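Local coordinates for protein thymidylate synthase thyX (Helicobacter pylori, PDB 3N3Y) that probably catalyses the FAD-dependent reductive methylation of dUMP to dTMP, using methylenetetrahydrofolate as carbon donor and NADPH as reductant, as a homotetramer, at residues A[81-86]-A[175-180]; A[46-51]-A[210-215]; A[98-103]-A[142-147]. All coordinates share one frame; numbering follows the deposited sequence.

Contact 1 of 3, residues A[81-86]-A[175-180]; sequences SRHRIA and LQNLLT. With FAD (flavin-adenine dinucleotide), chain F.
His-83 and Leu-178 meet through one ring face and one methyl, and FAD closes the other face of the ring. The histidine is the middle residue of Arg-82, His-83 and Arg-84, which open the RHRX7S signature of the ThyX family; Leu-178 sits on helix 172-182.

From CB outwards, the His-83 side chain first passes the FAD phosphate, with CB 3.7 Å from FAD O1A. Its CG is placed beside the backbone N and opposite the carbonyl carbon (chi1 -69°), which aims the ring at the helix. Leu-178 CD1 then lies over the centre of the ring in a CH-pi contact, only 11° off the ring normal, touching CG, CD2 and CE1 and nearest to His-83 NE2, at 3.4 Å. FAD C5' takes the centre of the opposite face. Asn-177 ND2 stands at the ring's edge, and His-83 ND1 binds a water at 2.9 Å; this water also accepts a bond from Asn-177 ND2 and donates one to FAD O1A. The last atom, NE2, is hydrogen-bonded to Arg-182, predicted to activate dUMP.

Neighbours on the loop and on the helix grip the cofactor directly. Arg-84 closes on FAD O2A with its backbone N and with NE (2.8 Å from NE to O2A), while the face of its guanidinium lies over adenine N7A. Its NH2 reaches FAD O2P and also pairs with Glu-61 of a neighbouring subunit. Ile-85 N binds FAD O1A at 3.0 Å, and Asn-177 ND2 extends to FAD O1P at 3.2 Å. Arg-82 straddles flavin O2, its NH1 being 3.0 Å from that oxygen.

Donors from loop and helix thus converge on one diphosphate, whose negative charge they would offset, while the sandwiched imidazole, fixed at both nitrogens, ties that diphosphate to Arg-182, which lines both the FAD and the dUMP pockets.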
loop_
_atom_site.group_PDB
_atom_site.type_symbol
_atom_site.label_atom_id
_atom_site.label_comp_id
_atom_site.label_asym_id
_atom_site.label_seq_id
_atom_site.Cartn_x
_atom_site.Cartn_y
_atom_site.Cartn_z
ATOM N N SER A 81 4.114 -2.469 -14.103
ATOM C CA SER A 81 2.894 -1.963 -13.448
ATOM C C SER A 81 2.349 -2.823 -12.307
ATOM O O SER A 81 1.692 -2.294 -11.407
ATOM C CB SER A 81 1.784 -1.771 -14.482
ATOM O OG SER A 81 2.072 -0.633 -15.262
ATOM N N ARG A 82 2.615 -4.133 -12.340
ATOM C CA ARG A 82 2.121 -5.049 -11.294
ATOM C C ARG A 82 2.870 -4.947 -9.954
ATOM O O ARG A 82 2.403 -5.463 -8.924
ATOM C CB ARG A 82 2.094 -6.503 -11.790
ATOM C CG ARG A 82 1.137 -6.739 -12.968
ATOM C CD ARG A 82 -0.316 -6.556 -12.534
ATOM N NE ARG A 82 -0.665 -7.514 -11.485
ATOM C CZ ARG A 82 -1.037 -8.767 -11.710
ATOM N NH1 ARG A 82 -1.150 -9.206 -12.947
ATOM N NH2 ARG A 82 -1.315 -9.580 -10.702
ATOM N N HIS A 83 4.027 -4.294 -9.957
ATOM C CA HIS A 83 4.687 -3.966 -8.691
ATOM C C HIS A 83 4.059 -2.711 -8.097
ATOM O O HIS A 83 4.314 -1.596 -8.538
ATOM C CB HIS A 83 6.194 -3.832 -8.869
ATOM C CG HIS A 83 6.857 -5.133 -9.176
ATOM N ND1 HIS A 83 7.443 -5.915 -8.203
ATOM C CD2 HIS A 83 6.989 -5.813 -10.341
ATOM C CE1 HIS A 83 7.925 -7.014 -8.762
ATOM N NE2 HIS A 83 7.656 -6.980 -10.055
ATOM N N ARG A 84 3.207 -2.923 -7.103
ATOM C CA ARG A 84 2.306 -1.894 -6.630
ATOM C C ARG A 84 2.979 -0.883 -5.701
ATOM O O ARG A 84 2.532 0.266 -5.577
ATOM C CB ARG A 84 1.097 -2.546 -5.950
ATOM C CG ARG A 84 0.231 -3.315 -6.934
ATOM C CD ARG A 84 -0.666 -4.274 -6.229
ATOM N NE ARG A 84 0.093 -5.363 -5.624
ATOM C CZ ARG A 84 -0.472 -6.376 -4.984
ATOM N NH1 ARG A 84 -1.792 -6.423 -4.878
ATOM N NH2 ARG A 84 0.275 -7.337 -4.464
ATOM N N ILE A 85 4.046 -1.306 -5.041
ATOM C CA ILE A 85 4.707 -0.408 -4.114
ATOM C C ILE A 85 5.777 0.396 -4.823
ATOM O O ILE A 85 6.975 0.182 -4.629
ATOM C CB ILE A 85 5.235 -1.138 -2.896
ATOM C CG1 ILE A 85 4.131 -2.054 -2.358
ATOM C CG2 ILE A 85 5.670 -0.116 -1.834
ATOM C CD1 ILE A 85 4.465 -2.664 -1.026
ATOM N N ALA A 86 5.301 1.317 -5.662
ATOM C CA ALA A 86 6.143 2.176 -6.471
ATOM C C ALA A 86 5.269 3.265 -7.085
ATOM O O ALA A 86 4.052 3.180 -7.040
ATOM C CB ALA A 86 6.848 1.366 -7.556
ATOM N N LEU A 175 12.487 -1.924 -4.144
ATOM C CA LEU A 175 13.458 -2.164 -5.213
ATOM C C LEU A 175 14.139 -3.515 -5.050
ATOM O O LEU A 175 14.361 -4.207 -6.039
ATOM C CB LEU A 175 14.498 -1.046 -5.310
ATOM C CG LEU A 175 15.501 -1.160 -6.462
ATOM C CD1 LEU A 175 14.806 -1.324 -7.826
ATOM C CD2 LEU A 175 16.392 0.063 -6.478
ATOM N N GLN A 176 14.441 -3.911 -3.813
ATOM C CA GLN A 176 15.038 -5.235 -3.606
ATOM C C GLN A 176 14.113 -6.332 -4.103
ATOM O O GLN A 176 14.565 -7.255 -4.763
ATOM C CB GLN A 176 15.376 -5.506 -2.138
ATOM C CG GLN A 176 16.557 -4.729 -1.606
ATOM C CD GLN A 176 16.921 -5.155 -0.185
ATOM O OE1 GLN A 176 18.079 -5.062 0.230
ATOM N NE2 GLN A 176 15.935 -5.635 0.560
ATOM N N ASN A 177 12.832 -6.245 -3.730
ATOM C CA ASN A 177 11.810 -7.191 -4.166
ATOM C C ASN A 177 11.770 -7.258 -5.708
ATOM O O ASN A 177 11.930 -8.320 -6.290
ATOM C CB ASN A 177 10.434 -6.808 -3.566
ATOM C CG ASN A 177 9.305 -7.815 -3.924
ATOM O OD1 ASN A 177 9.417 -9.023 -3.685
ATOM N ND2 ASN A 177 8.218 -7.301 -4.498
ATOM N N LEU A 178 11.589 -6.106 -6.350
ATOM C CA LEU A 178 11.614 -6.001 -7.803
ATOM C C LEU A 178 12.819 -6.726 -8.426
ATOM O O LEU A 178 12.645 -7.572 -9.308
ATOM C CB LEU A 178 11.602 -4.531 -8.237
ATOM C CG LEU A 178 11.538 -4.255 -9.748
ATOM C CD1 LEU A 178 10.381 -5.010 -10.373
ATOM C CD2 LEU A 178 11.401 -2.758 -10.042
ATOM N N LEU A 179 14.027 -6.393 -7.962
ATOM C CA LEU A 179 15.251 -6.963 -8.518
ATOM C C LEU A 179 15.286 -8.472 -8.381
ATOM O O LEU A 179 15.685 -9.172 -9.309
ATOM C CB LEU A 179 16.492 -6.358 -7.883
ATOM C CG LEU A 179 16.704 -4.868 -8.135
ATOM C CD1 LEU A 179 18.010 -4.415 -7.510
ATOM C CD2 LEU A 179 16.700 -4.565 -9.610
ATOM N N THR A 180 14.840 -8.976 -7.239
ATOM C CA THR A 180 14.790 -10.416 -7.024
ATOM C C THR A 180 13.826 -11.133 -7.979
ATOM O O THR A 180 14.199 -12.107 -8.630
ATOM C CB THR A 180 14.405 -10.734 -5.573
ATOM O OG1 THR A 180 15.352 -10.117 -4.703
ATOM C CG2 THR A 180 14.393 -12.242 -5.318
HETATM P PA FAD F . 4.296 -5.353 -5.034
HETATM O O1A FAD F . 5.127 -4.122 -5.299
HETATM O O2A FAD F . 2.928 -5.364 -5.665
HETATM O O5B FAD F . 4.226 -5.587 -3.456
HETATM C C5B FAD F . 5.385 -5.460 -2.653
HETATM C C4B FAD F . 5.094 -6.261 -1.405
HETATM O O4B FAD F . 3.995 -5.662 -0.737
HETATM C C3B FAD F . 4.636 -7.663 -1.769
HETATM O O3B FAD F . 5.719 -8.565 -1.875
HETATM C C2B FAD F . 3.668 -8.016 -0.666
HETATM O O2B FAD F . 4.413 -8.463 0.437
HETATM C C1B FAD F . 3.122 -6.664 -0.258
HETATM N N9A FAD F . 1.790 -6.344 -0.786
HETATM C C8A FAD F . 1.512 -5.368 -1.701
HETATM N N7A FAD F . 0.174 -5.356 -1.886
HETATM C C5A FAD F . -0.395 -6.299 -1.102
HETATM C C6A FAD F . -1.713 -6.701 -0.931
HETATM N N6A FAD F . -2.724 -5.998 -1.465
HETATM N N1A FAD F . -1.974 -7.720 -0.043
HETATM C C2A FAD F . -0.951 -8.329 0.655
HETATM N N3A FAD F . 0.348 -7.927 0.475
HETATM C C4A FAD F . 0.613 -6.929 -0.399
HETATM N N1 FAD F . 0.507 -12.051 -12.244
HETATM C C2 FAD F . -0.655 -12.591 -12.780
HETATM O O2 FAD F . -1.751 -12.071 -12.580
HETATM N N3 FAD F . -0.601 -13.718 -13.563
HETATM C C4 FAD F . 0.618 -14.318 -13.807
HETATM O O4 FAD F . 0.654 -15.328 -14.512
HETATM C C4X FAD F . 1.789 -13.779 -13.266
HETATM N N5 FAD F . 2.997 -14.380 -13.508
HETATM C C5X FAD F . 4.161 -13.853 -12.996
HETATM C C6 FAD F . 5.370 -14.488 -13.282
HETATM C C7 FAD F . 6.554 -13.979 -12.769
HETATM C C7M FAD F . 7.857 -14.671 -13.074
HETATM C C8 FAD F . 6.530 -12.828 -11.982
HETATM C C8M FAD F . 7.822 -12.288 -11.436
HETATM C C9 FAD F . 5.317 -12.195 -11.693
HETATM C C9A FAD F . 4.118 -12.701 -12.206
HETATM N N10 FAD F . 2.894 -12.091 -11.948
HETATM C C10 FAD F . 1.735 -12.634 -12.484
HETATM C "C1'" FAD F . 2.797 -10.840 -11.110
HETATM C "C2'" FAD F . 2.744 -11.136 -9.610
HETATM O "O2'" FAD F . 1.545 -11.798 -9.289
HETATM C "C3'" FAD F . 2.866 -9.854 -8.769
HETATM O "O3'" FAD F . 1.730 -9.022 -8.892
HETATM C "C4'" FAD F . 4.091 -9.021 -9.150
HETATM O "O4'" FAD F . 5.207 -9.878 -9.279
HETATM C "C5'" FAD F . 4.378 -7.972 -8.081
HETATM O "O5'" FAD F . 4.770 -8.680 -6.919
HETATM P P FAD F . 4.577 -8.123 -5.412
HETATM O O1P FAD F . 5.451 -8.915 -4.470
HETATM O O2P FAD F . 3.131 -8.159 -5.007
HETATM O O3P FAD F . 5.161 -6.628 -5.498
HETATM O O HOH W 1 8.064 -4.632 -5.704
#

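Contact 2 of 3, residues A[46-51]-A[210-215]; sequences LIHRVG and FEDCLK
The backbones stand well apart where His-48 faces Glu-211 and Asp-212, the closest CA atoms, those of His-48 and Phe-210, being 9.2 Å from each other. This is a sparse, polar surface contact between helix 41-51 and the C-terminal tail of the ThyX fold, bridged by side chains alone.

His-48 spans most of the gap. With CG anti to the backbone N (chi1 -176°), its ring reaches out from the helix and presents CE1 to the tail. Asp-212 OD2 lies near the ring plane at that edge, 4.1 Å from CE1, and the carboxylate is turned almost perpendicular to the imidazole, their planes being 82° apart. Glu-211 OE1 is the looser neighbour, approaching the same His-48 CE1 to 4.5 Å. Neither carboxylate forms a salt bridge with the histidine; two acidic groups so near might favour its protonated form, though Lys-215 already offsets the charge of Asp-212.

The tail is held from behind. Phe-210 turns away from His-48 to pack on Ala-172 and Gln-176 of helix 172-182, and Cys-213 rests on Leu-179 and Thr-180 of the same helix. Within the tail, Cys-213 N bonds to Phe-210 O at 2.9 Å, a tight turn that brings the two acids round to the histidine. Asp-212 is tied down by its other oxygen: Lys-215 NZ forms a salt bridge with OD1 at 2.7 Å, on the anti side and 29° out of the carboxylate plane.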
loop_
_atom_site.group_PDB
_atom_site.type_symbol
_atom_site.label_atom_id
_atom_site.label_comp_id
_atom_site.label_asym_id
_atom_site.label_seq_id
_atom_site.Cartn_x
_atom_site.Cartn_y
_atom_site.Cartn_z
ATOM N N LEU A 46 26.121 -1.166 8.793
ATOM C CA LEU A 46 24.895 -1.313 9.576
ATOM C C LEU A 46 23.629 -1.392 8.707
ATOM O O LEU A 46 22.731 -2.198 8.970
ATOM C CB LEU A 46 24.769 -0.168 10.592
ATOM C CG LEU A 46 23.450 -0.075 11.372
ATOM C CD1 LEU A 46 23.357 -1.156 12.446
ATOM C CD2 LEU A 46 23.306 1.301 11.984
ATOM N N ILE A 47 23.568 -0.559 7.672
ATOM C CA ILE A 47 22.419 -0.538 6.783
ATOM C C ILE A 47 22.240 -1.909 6.149
ATOM O O ILE A 47 21.132 -2.438 6.059
ATOM C CB ILE A 47 22.582 0.527 5.689
ATOM C CG1 ILE A 47 22.717 1.912 6.322
ATOM C CG2 ILE A 47 21.398 0.480 4.731
ATOM C CD1 ILE A 47 23.008 3.023 5.338
ATOM N N HIS A 48 23.355 -2.497 5.743
ATOM C CA HIS A 48 23.337 -3.775 5.062
ATOM C C HIS A 48 22.921 -4.917 5.980
ATOM O O HIS A 48 22.098 -5.748 5.608
ATOM C CB HIS A 48 24.713 -4.058 4.456
ATOM C CG HIS A 48 24.767 -5.319 3.657
ATOM N ND1 HIS A 48 24.444 -5.365 2.317
ATOM C CD2 HIS A 48 25.093 -6.586 4.010
ATOM C CE1 HIS A 48 24.576 -6.605 1.877
ATOM N NE2 HIS A 48 24.968 -7.365 2.884
ATOM N N ARG A 49 23.485 -4.962 7.182
ATOM C CA ARG A 49 23.226 -6.080 8.081
ATOM C C ARG A 49 21.807 -6.078 8.655
ATOM O O ARG A 49 21.137 -7.114 8.662
ATOM C CB ARG A 49 24.264 -6.138 9.205
ATOM C CG ARG A 49 23.904 -7.156 10.290
ATOM C CD ARG A 49 25.015 -7.309 11.331
ATOM N NE ARG A 49 25.715 -6.049 11.561
ATOM C CZ ARG A 49 25.333 -5.120 12.432
ATOM N NH1 ARG A 49 24.242 -5.303 13.175
ATOM N NH2 ARG A 49 26.047 -4.004 12.555
ATOM N N VAL A 50 21.359 -4.920 9.134
ATOM C CA VAL A 50 20.003 -4.784 9.685
ATOM C C VAL A 50 18.933 -4.760 8.582
ATOM O O VAL A 50 17.891 -5.408 8.692
ATOM C CB VAL A 50 19.859 -3.509 10.586
ATOM C CG1 VAL A 50 18.451 -3.388 11.130
ATOM C CG2 VAL A 50 20.861 -3.539 11.741
ATOM N N GLY A 51 19.196 -4.005 7.522
ATOM C CA GLY A 51 18.298 -3.956 6.382
ATOM C C GLY A 51 17.916 -5.328 5.841
ATOM O O GLY A 51 16.885 -5.473 5.191
ATOM N N PHE A 210 22.019 -3.991 -2.866
ATOM C CA PHE A 210 21.196 -4.695 -3.834
ATOM C C PHE A 210 21.957 -5.791 -4.547
ATOM O O PHE A 210 21.350 -6.655 -5.171
ATOM C CB PHE A 210 20.645 -3.709 -4.865
ATOM C CG PHE A 210 19.873 -2.584 -4.258
ATOM C CD1 PHE A 210 18.547 -2.762 -3.885
ATOM C CD2 PHE A 210 20.472 -1.353 -4.038
ATOM C CE1 PHE A 210 17.821 -1.727 -3.305
ATOM C CE2 PHE A 210 19.755 -0.302 -3.462
ATOM C CZ PHE A 210 18.422 -0.496 -3.092
ATOM N N GLU A 211 23.284 -5.753 -4.449
ATOM C CA GLU A 211 24.138 -6.627 -5.256
ATOM C C GLU A 211 23.663 -8.085 -5.297
ATOM O O GLU A 211 23.733 -8.742 -6.342
ATOM C CB GLU A 211 25.594 -6.547 -4.780
ATOM C CG GLU A 211 25.774 -6.849 -3.296
ATOM C CD GLU A 211 27.170 -6.497 -2.783
ATOM O OE1 GLU A 211 27.282 -6.033 -1.612
ATOM O OE2 GLU A 211 28.150 -6.679 -3.550
ATOM N N ASP A 212 23.163 -8.575 -4.166
ATOM C CA ASP A 212 22.849 -9.995 -4.006
ATOM C C ASP A 212 21.419 -10.394 -4.414
ATOM O O ASP A 212 21.111 -11.586 -4.511
ATOM C CB ASP A 212 23.148 -10.435 -2.567
ATOM C CG ASP A 212 24.547 -10.023 -2.111
ATOM O OD1 ASP A 212 25.519 -10.238 -2.874
ATOM O OD2 ASP A 212 24.675 -9.476 -0.991
ATOM N N CYS A 213 20.553 -9.405 -4.640
ATOM C CA CYS A 213 19.217 -9.656 -5.201
ATOM C C CYS A 213 19.316 -10.347 -6.563
ATOM O O CYS A 213 18.545 -11.263 -6.863
ATOM C CB CYS A 213 18.424 -8.347 -5.370
ATOM S SG CYS A 213 18.053 -7.429 -3.851
ATOM N N LEU A 214 20.275 -9.891 -7.366
ATOM C CA LEU A 214 20.492 -10.378 -8.729
ATOM C C LEU A 214 21.133 -11.766 -8.765
ATOM O O LEU A 214 21.182 -12.410 -9.816
ATOM C CB LEU A 214 21.379 -9.395 -9.494
ATOM C CG LEU A 214 20.930 -7.935 -9.516
ATOM C CD1 LEU A 214 21.968 -7.073 -10.229
ATOM C CD2 LEU A 214 19.581 -7.815 -10.192
ATOM N N LYS A 215 21.641 -12.210 -7.617
ATOM C CA LYS A 215 22.233 -13.540 -7.493
ATOM C C LYS A 215 21.143 -14.605 -7.375
ATOM O O LYS A 215 20.296 -14.554 -6.472
ATOM C CB LYS A 215 23.165 -13.615 -6.276
ATOM C CG LYS A 215 24.387 -12.703 -6.349
ATOM C CD LYS A 215 25.256 -12.832 -5.103
ATOM C CE LYS A 215 26.490 -11.932 -5.191
ATOM N NZ LYS A 215 27.303 -11.929 -3.931
#

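Contact 3 of 3, residues A[98-103]-A[142-147]; sequences RELKEV and VLLSEH
A type I beta turn, Leu-100 to Val-103, continues from a short 3-10 segment, sharing Leu-100 with it, and rests against the C-terminal end of helix 127-145, meeting it through Leu-144 and Ser-145. The backbones come close, with the CA atoms of Lys-101 and Ser-145 4.6 Å apart.

On the buried side the contact is apolar. Leu-144 CD1 meets Leu-100 at both CB and CD1, the two CD1 methyls being 3.7 Å apart. Leu-100 continues onto Leu-137 and Leu-140 of the same helix, while Leu-144 also packs on Asn-151 and Ala-154 of helix 151-154.

Nearer the surface, Lys-101 runs alongside the helix end. Its CG is anti to the backbone N (chi1 179°) and the chain then bends at chi2, which brings the methylene CD to 3.4 Å from the carbonyl O of Leu-144. Ser-145 OG answers with a weak hydrogen bond to Lys-101 O, also 3.4 Å long. The turn itself is braced by Val-103 N bonding to Leu-100 O at 3.3 Å and by a salt bridge from the preceding 3-10 segment, with Arg-98 NH2 2.8 Å from Glu-102 OE2. Glu-99 faces the other way, to Lys-91 of the dUMP pocket and to Tyr-162.

With its leucine packed inward and a thin polar margin, this is ordinary packing of a type I beta turn on a helix C-terminus, in the helical part of the ThyX fold.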
loop_
_atom_site.group_PDB
_atom_site.type_symbol
_atom_site.label_atom_id
_atom_site.label_comp_id
_atom_site.label_asym_id
_atom_site.label_seq_id
_atom_site.Cartn_x
_atom_site.Cartn_y
_atom_site.Cartn_z
ATOM N N ARG A 98 -0.173 10.668 -31.984
ATOM C CA ARG A 98 -0.041 11.537 -33.152
ATOM C C ARG A 98 1.423 11.748 -33.597
ATOM O O ARG A 98 1.692 12.233 -34.704
ATOM C CB ARG A 98 -0.722 12.872 -32.870
ATOM C CG ARG A 98 -2.100 13.027 -33.495
ATOM C CD ARG A 98 -1.986 14.067 -34.596
ATOM N NE ARG A 98 -0.931 15.034 -34.267
ATOM C CZ ARG A 98 -0.237 15.744 -35.159
ATOM N NH1 ARG A 98 -0.480 15.607 -36.458
ATOM N NH2 ARG A 98 0.704 16.591 -34.747
ATOM N N GLU A 99 2.363 11.371 -32.734
ATOM C CA GLU A 99 3.774 11.342 -33.111
ATOM C C GLU A 99 4.024 10.551 -34.408
ATOM O O GLU A 99 5.030 10.773 -35.093
ATOM C CB GLU A 99 4.615 10.755 -31.969
ATOM C CG GLU A 99 4.411 9.249 -31.738
ATOM C CD GLU A 99 5.016 8.770 -30.420
ATOM O OE1 GLU A 99 5.718 9.577 -29.765
ATOM O OE2 GLU A 99 4.795 7.592 -30.039
ATOM N N LEU A 100 3.122 9.622 -34.728
ATOM C CA LEU A 100 3.248 8.765 -35.921
ATOM C C LEU A 100 2.705 9.426 -37.192
ATOM O O LEU A 100 3.041 9.029 -38.307
ATOM C CB LEU A 100 2.517 7.428 -35.722
ATOM C CG LEU A 100 3.114 6.358 -34.811
ATOM C CD1 LEU A 100 2.272 5.083 -34.863
ATOM C CD2 LEU A 100 4.556 6.057 -35.199
ATOM N N LYS A 101 1.844 10.415 -37.009
ATOM C CA LYS A 101 1.244 11.141 -38.114
ATOM C C LYS A 101 2.327 11.686 -39.037
ATOM O O LYS A 101 2.143 11.786 -40.249
ATOM C CB LYS A 101 0.411 12.297 -37.559
ATOM C CG LYS A 101 -0.261 13.149 -38.607
ATOM C CD LYS A 101 -1.610 12.588 -38.983
ATOM C CE LYS A 101 -2.370 13.598 -39.823
ATOM N NZ LYS A 101 -2.404 14.918 -39.131
ATOM N N GLU A 102 3.473 12.005 -38.450
ATOM C CA GLU A 102 4.498 12.773 -39.135
ATOM C C GLU A 102 5.573 11.949 -39.847
ATOM O O GLU A 102 6.433 12.512 -40.514
ATOM C CB GLU A 102 5.148 13.745 -38.140
ATOM C CG GLU A 102 4.237 14.919 -37.736
ATOM C CD GLU A 102 3.925 14.984 -36.233
ATOM O OE1 GLU A 102 4.874 15.023 -35.412
ATOM O OE2 GLU A 102 2.723 15.021 -35.877
ATOM N N VAL A 103 5.535 10.627 -39.722
ATOM C CA VAL A 103 6.622 9.804 -40.266
ATOM C C VAL A 103 6.268 9.070 -41.562
ATOM O O VAL A 103 5.090 8.824 -41.845
ATOM C CB VAL A 103 7.125 8.780 -39.233
ATOM C CG1 VAL A 103 7.207 9.421 -37.844
ATOM C CG2 VAL A 103 6.220 7.566 -39.216
ATOM N N VAL A 142 -0.885 4.109 -40.618
ATOM C CA VAL A 142 -1.960 4.369 -41.564
ATOM C C VAL A 142 -3.272 4.834 -40.891
ATOM O O VAL A 142 -3.892 5.797 -41.344
ATOM C CB VAL A 142 -2.186 3.156 -42.487
ATOM C CG1 VAL A 142 -3.476 3.303 -43.292
ATOM C CG2 VAL A 142 -0.974 2.972 -43.425
ATOM N N LEU A 143 -3.686 4.172 -39.810
ATOM C CA LEU A 143 -4.920 4.555 -39.123
ATOM C C LEU A 143 -4.879 6.008 -38.701
ATOM O O LEU A 143 -5.849 6.748 -38.868
ATOM C CB LEU A 143 -5.158 3.693 -37.884
ATOM C CG LEU A 143 -5.455 2.212 -38.134
ATOM C CD1 LEU A 143 -5.437 1.445 -36.804
ATOM C CD2 LEU A 143 -6.775 2.029 -38.867
ATOM N N LEU A 144 -3.740 6.404 -38.149
ATOM C CA LEU A 144 -3.544 7.748 -37.630
ATOM C C LEU A 144 -3.340 8.811 -38.708
ATOM O O LEU A 144 -3.712 9.973 -38.516
ATOM C CB LEU A 144 -2.317 7.765 -36.717
ATOM C CG LEU A 144 -2.403 6.935 -35.445
ATOM C CD1 LEU A 144 -1.025 6.769 -34.844
ATOM C CD2 LEU A 144 -3.354 7.586 -34.465
ATOM N N SER A 145 -2.734 8.413 -39.825
ATOM C CA SER A 145 -2.132 9.360 -40.751
ATOM C C SER A 145 -2.975 9.602 -41.991
ATOM O O SER A 145 -3.025 10.712 -42.521
ATOM C CB SER A 145 -0.747 8.868 -41.161
ATOM O OG SER A 145 -0.055 9.860 -41.895
ATOM N N GLU A 146 -3.639 8.558 -42.458
ATOM C CA GLU A 146 -4.428 8.663 -43.664
ATOM C C GLU A 146 -5.914 8.768 -43.333
ATOM O O GLU A 146 -6.638 9.538 -43.955
ATOM C CB GLU A 146 -4.113 7.485 -44.592
ATOM C CG GLU A 146 -2.600 7.223 -44.696
ATOM C CD GLU A 146 -2.194 6.458 -45.960
ATOM O OE1 GLU A 146 -3.100 6.044 -46.721
ATOM O OE2 GLU A 146 -0.967 6.275 -46.189
ATOM N N HIS A 147 -6.365 8.028 -42.330
ATOM C CA HIS A 147 -7.775 8.079 -41.943
ATOM C C HIS A 147 -8.033 9.030 -40.769
ATOM O O HIS A 147 -9.178 9.268 -40.390
ATOM C CB HIS A 147 -8.276 6.678 -41.609
ATOM C CG HIS A 147 -7.916 5.658 -42.638
ATOM N ND1 HIS A 147 -8.559 5.572 -43.854
ATOM C CD2 HIS A 147 -6.979 4.681 -42.638
ATOM C CE1 HIS A 147 -8.034 4.586 -44.560
ATOM N NE2 HIS A 147 -7.073 4.027 -43.845
#

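In the fold
Contact 1 is the buried one, and it alone is organised round a ligand; contact 3 is partly buried and contact 2 lies at the surface. Contacts 1 and 2 adjoin, their centres 16 Å apart, because residues 210-215 pack on Gln-176, Leu-179 and Thr-180 of the same helix whose Asn-177 and Leu-178 face contact 1's loop. Contact 3 is remote, its centre about 48 Å from that of contact 2, on the other side of the chain's centre. In sequence the three are nested, 98-103/142-147 innermost. Their chemistry follows their place: phosphate-directed donors and a sandwiched ring at the cofactor, loosely apposed acids and imidazole at the periphery, and leucine packing where a turn meets a helix.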